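Local coordinates for protein peptidoglycan-binding domain 1 (Burkholderia, PDB 5NM7) that probably binds and cleaves bacterial peptidoglycan as a modular phage endolysin, joining a cell-wall-binding domain to a lysozyme-like N-acetylmuramidase domain, at residues T4-D9 / D54-P59. Residues are numbered along the deposited sequence; the frame is centred on the assembly and turned at random.
Sequences TLRLGD and DGIAGP. With GLY (glycine), chain C.
Leu-5 and Ala-57 form a single antiparallel bridge, a hydrogen-bonded pair, while Ile-56 O and Gly-58 N, flanking Ala-57 in sequence, bind a free glycine together with the Asp-54 carboxylate. Leu-5 N meets Ala-57 O at 2.9 Å, nearly straight at hydrogen but from above the carbonyl plane, whereas the bond from Ala-57 N to Leu-5 O (2.8 Å) is more bent at hydrogen (140°) but nearly in line with the Leu-5 C=O bond. On one face of the bridge the side chains of Leu-5 and Ala-57 approach CB to CB at 4.2 Å and both rest on Leu-17 of helix 12-23. The other face carries Thr-4, Arg-6 and Ile-56. With CG2 anti to the backbone N, Ile-56 presents this methyl to Thr-4 CG2, 3.7 Å away, and to one face of the Arg-6 guanidinium, off-centre toward its rim. This pairing ties the loop before helix 12-23 to the one before helix 59-67, in what is probably the helical peptidoglycan-binding module. A type II beta turn from Arg-6 to Asp-9 follows, Asp-9 OD2 accepting from Arg-6 N, and a water joins Leu-7 N to Gly-55 O. Asp-54 OD1, also held by Gln-46 NE2, closes an Asx turn by accepting from Ile-56 N above the carboxylate plane, while Asp-54 OD2 takes a bond from the glycine N at 2.8 Å, as does Ile-56 O at 3.1 Å. Gly-58 N, at the N-cap of helix 59-67, gives a weak bond to ligand OXT; Lys-60 N and Thr-61 OG1 also bond the glycine.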
ATOM      1  N   THR A   4     -15.368  -7.141   2.508  1.00 32.85           N
ATOM      2  CA  THR A   4     -14.161  -7.441   3.281  1.00 31.53           C
ATOM      3  C   THR A   4     -14.544  -7.789   4.710  1.00 27.92           C
ATOM      4  O   THR A   4     -15.308  -7.061   5.337  1.00 29.68           O
ATOM      5  CB  THR A   4     -13.178  -6.254   3.283  1.00 30.40           C
ATOM      6  OG1 THR A   4     -12.720  -6.048   1.948  1.00 30.58           O
ATOM      7  CG2 THR A   4     -11.970  -6.508   4.176  1.00 29.76           C
ATOM      8  N   LEU A   5     -13.994  -8.882   5.222  1.00 25.76           N
ATOM      9  CA  LEU A   5     -14.255  -9.355   6.555  1.00 24.69           C
ATOM     10  C   LEU A   5     -12.967  -9.394   7.367  1.00 24.54           C
ATOM     11  O   LEU A   5     -11.890  -9.717   6.859  1.00 23.64           O
ATOM     12  CB  LEU A   5     -14.864 -10.761   6.532  1.00 25.60           C
ATOM     13  CG  LEU A   5     -16.184 -10.847   5.765  1.00 27.38           C
ATOM     14  CD1 LEU A   5     -16.630 -12.296   5.700  1.00 27.65           C
ATOM     15  CD2 LEU A   5     -17.269  -9.998   6.420  1.00 29.55           C
ATOM     16  N   ARG A   6     -13.113  -9.109   8.647  1.00 24.79           N
ATOM     17  CA  ARG A   6     -12.000  -9.072   9.561  1.00 26.08           C
ATOM     18  C   ARG A   6     -12.427  -9.472  10.949  1.00 26.40           C
ATOM     19  O   ARG A   6     -13.632  -9.571  11.263  1.00 25.90           O
ATOM     20  CB  ARG A   6     -11.366  -7.656   9.562  1.00 27.51           C
ATOM     21  CG  ARG A   6     -12.321  -6.561  10.030  1.00 31.60           C
ATOM     22  CD  ARG A   6     -11.832  -5.117   9.922  1.00 34.74           C
ATOM     23  NE  ARG A   6     -11.611  -4.697   8.539  1.00 38.37           N
ATOM     24  CZ  ARG A   6     -10.426  -4.392   7.997  1.00 39.72           C
ATOM     25  NH1 ARG A   6      -9.280  -4.433   8.703  1.00 43.39           N
ATOM     26  NH2 ARG A   6     -10.391  -4.019   6.730  1.00 44.11           N
ATOM     27  N   LEU A   7     -11.428  -9.670  11.791  1.00 25.77           N
ATOM     28  CA  LEU A   7     -11.629 -10.037  13.188  1.00 27.55           C
ATOM     29  C   LEU A   7     -12.724  -9.200  13.824  1.00 27.65           C
ATOM     30  O   LEU A   7     -12.703  -7.974  13.738  1.00 26.25           O
ATOM     31  CB  LEU A   7     -10.341  -9.868  13.990  1.00 30.30           C
ATOM     32  CG  LEU A   7     -10.443 -10.394  15.426  1.00 29.61           C
ATOM     33  CD1 LEU A   7     -10.130 -11.871  15.466  1.00 29.73           C
ATOM     34  CD2 LEU A   7      -9.535  -9.622  16.384  1.00 32.09           C
ATOM     35  N   GLY A   8     -13.709  -9.881  14.410  1.00 25.93           N
ATOM     36  CA  GLY A   8     -14.812  -9.239  15.078  1.00 27.68           C
ATOM     37  C   GLY A   8     -16.092  -9.214  14.272  1.00 28.18           C
ATOM     38  O   GLY A   8     -17.152  -9.008  14.839  1.00 28.71           O
ATOM     39  N   ASP A   9     -16.012  -9.386  12.949  1.00 25.51           N
ATOM     40  CA  ASP A   9     -17.194  -9.455  12.118  1.00 24.46           C
ATOM     41  C   ASP A   9     -18.025 -10.704  12.477  1.00 23.67           C
ATOM     42  O   ASP A   9     -17.500 -11.689  13.002  1.00 22.24           O
ATOM     43  CB  ASP A   9     -16.839  -9.465  10.628  1.00 26.96           C
ATOM     44  CG  ASP A   9     -16.537  -8.085  10.079  1.00 30.57           C
ATOM     45  OD1 ASP A   9     -17.212  -7.112  10.458  1.00 32.12           O
ATOM     46  OD2 ASP A   9     -15.632  -7.961   9.251  1.00 29.42           O
ATOM     47  N   ASP A  54      -2.310 -11.553   6.197  1.00 21.94           N
ATOM     48  CA  ASP A  54      -2.726 -10.511   7.149  1.00 21.45           C
ATOM     49  C   ASP A  54      -3.968 -10.891   7.953  1.00 20.53           C
ATOM     50  O   ASP A  54      -4.388 -10.148   8.838  1.00 21.95           O
ATOM     51  CB  ASP A  54      -2.926  -9.146   6.480  1.00 21.58           C
ATOM     52  CG  ASP A  54      -3.973  -9.153   5.371  1.00 21.97           C
ATOM     53  OD1 ASP A  54      -4.746 -10.131   5.292  1.00 20.55           O
ATOM     54  OD2 ASP A  54      -3.999  -8.163   4.576  1.00 22.44           O
ATOM     55  N   GLY A  55      -4.576 -12.028   7.645  1.00 22.18           N
ATOM     56  CA  GLY A  55      -5.769 -12.444   8.391  1.00 22.27           C
ATOM     57  C   GLY A  55      -7.020 -11.649   8.083  1.00 21.75           C
ATOM     58  O   GLY A  55      -8.018 -11.797   8.785  1.00 23.08           O
ATOM     59  N   ILE A  56      -6.997 -10.849   7.012  1.00 20.30           N
ATOM     60  CA  ILE A  56      -8.119 -10.042   6.580  1.00 19.70           C
ATOM     61  C   ILE A  56      -8.634 -10.605   5.270  1.00 20.03           C
ATOM     62  O   ILE A  56      -7.872 -10.732   4.304  1.00 19.70           O
ATOM     63  CB  ILE A  56      -7.733  -8.557   6.423  1.00 21.31           C
ATOM     64  CG1 ILE A  56      -7.298  -7.994   7.789  1.00 22.18           C
ATOM     65  CG2 ILE A  56      -8.889  -7.734   5.891  1.00 20.15           C
ATOM     66  CD1 ILE A  56      -6.444  -6.740   7.668  1.00 22.46           C
ATOM     67  N   ALA A  57      -9.917 -11.001   5.269  1.00 18.98           N
ATOM     68  CA  ALA A  57     -10.518 -11.576   4.060  1.00 19.49           C
ATOM     69  C   ALA A  57     -11.013 -10.439   3.206  1.00 18.44           C
ATOM     70  O   ALA A  57     -12.190 -10.054   3.255  1.00 20.59           O
ATOM     71  CB  ALA A  57     -11.643 -12.544   4.411  1.00 19.51           C
ATOM     72  N   GLY A  58     -10.111  -9.900   2.397  1.00 16.86           N
ATOM     73  CA  GLY A  58     -10.481  -8.824   1.467  1.00 17.26           C
ATOM     74  C   GLY A  58     -10.665  -9.350   0.062  1.00 20.43           C
ATOM     75  O   GLY A  58     -10.714 -10.573  -0.144  1.00 20.93           O
ATOM     76  N   PRO A  59     -10.705  -8.448  -0.929  1.00 20.98           N
ATOM     77  CA  PRO A  59     -11.009  -8.863  -2.318  1.00 22.70           C
ATOM     78  C   PRO A  59      -9.999  -9.842  -2.910  1.00 21.43           C
ATOM     79  O   PRO A  59     -10.360 -10.756  -3.662  1.00 22.98           O
ATOM     80  CB  PRO A  59     -11.040  -7.533  -3.082  1.00 23.80           C
ATOM     81  CG  PRO A  59     -11.195  -6.483  -2.045  1.00 24.72           C
ATOM     82  CD  PRO A  59     -10.572  -6.977  -0.810  1.00 23.22           C
TER
HETATM   83  N   GLY C 301      -5.778  -9.169   2.730  1.00 19.91           N
HETATM   84  CA  GLY C 301      -6.408  -8.204   1.778  1.00 21.11           C
HETATM   85  C   GLY C 301      -7.200  -8.868   0.660  1.00 20.80           C
HETATM   86  O   GLY C 301      -7.505  -8.194  -0.330  1.00 19.57           O
HETATM   87  OXT GLY C 301      -7.575 -10.054   0.770  1.00 21.23           O
HETATM   88  O   HOH W   1      -8.692  -9.924  10.809  1.00 27.53           O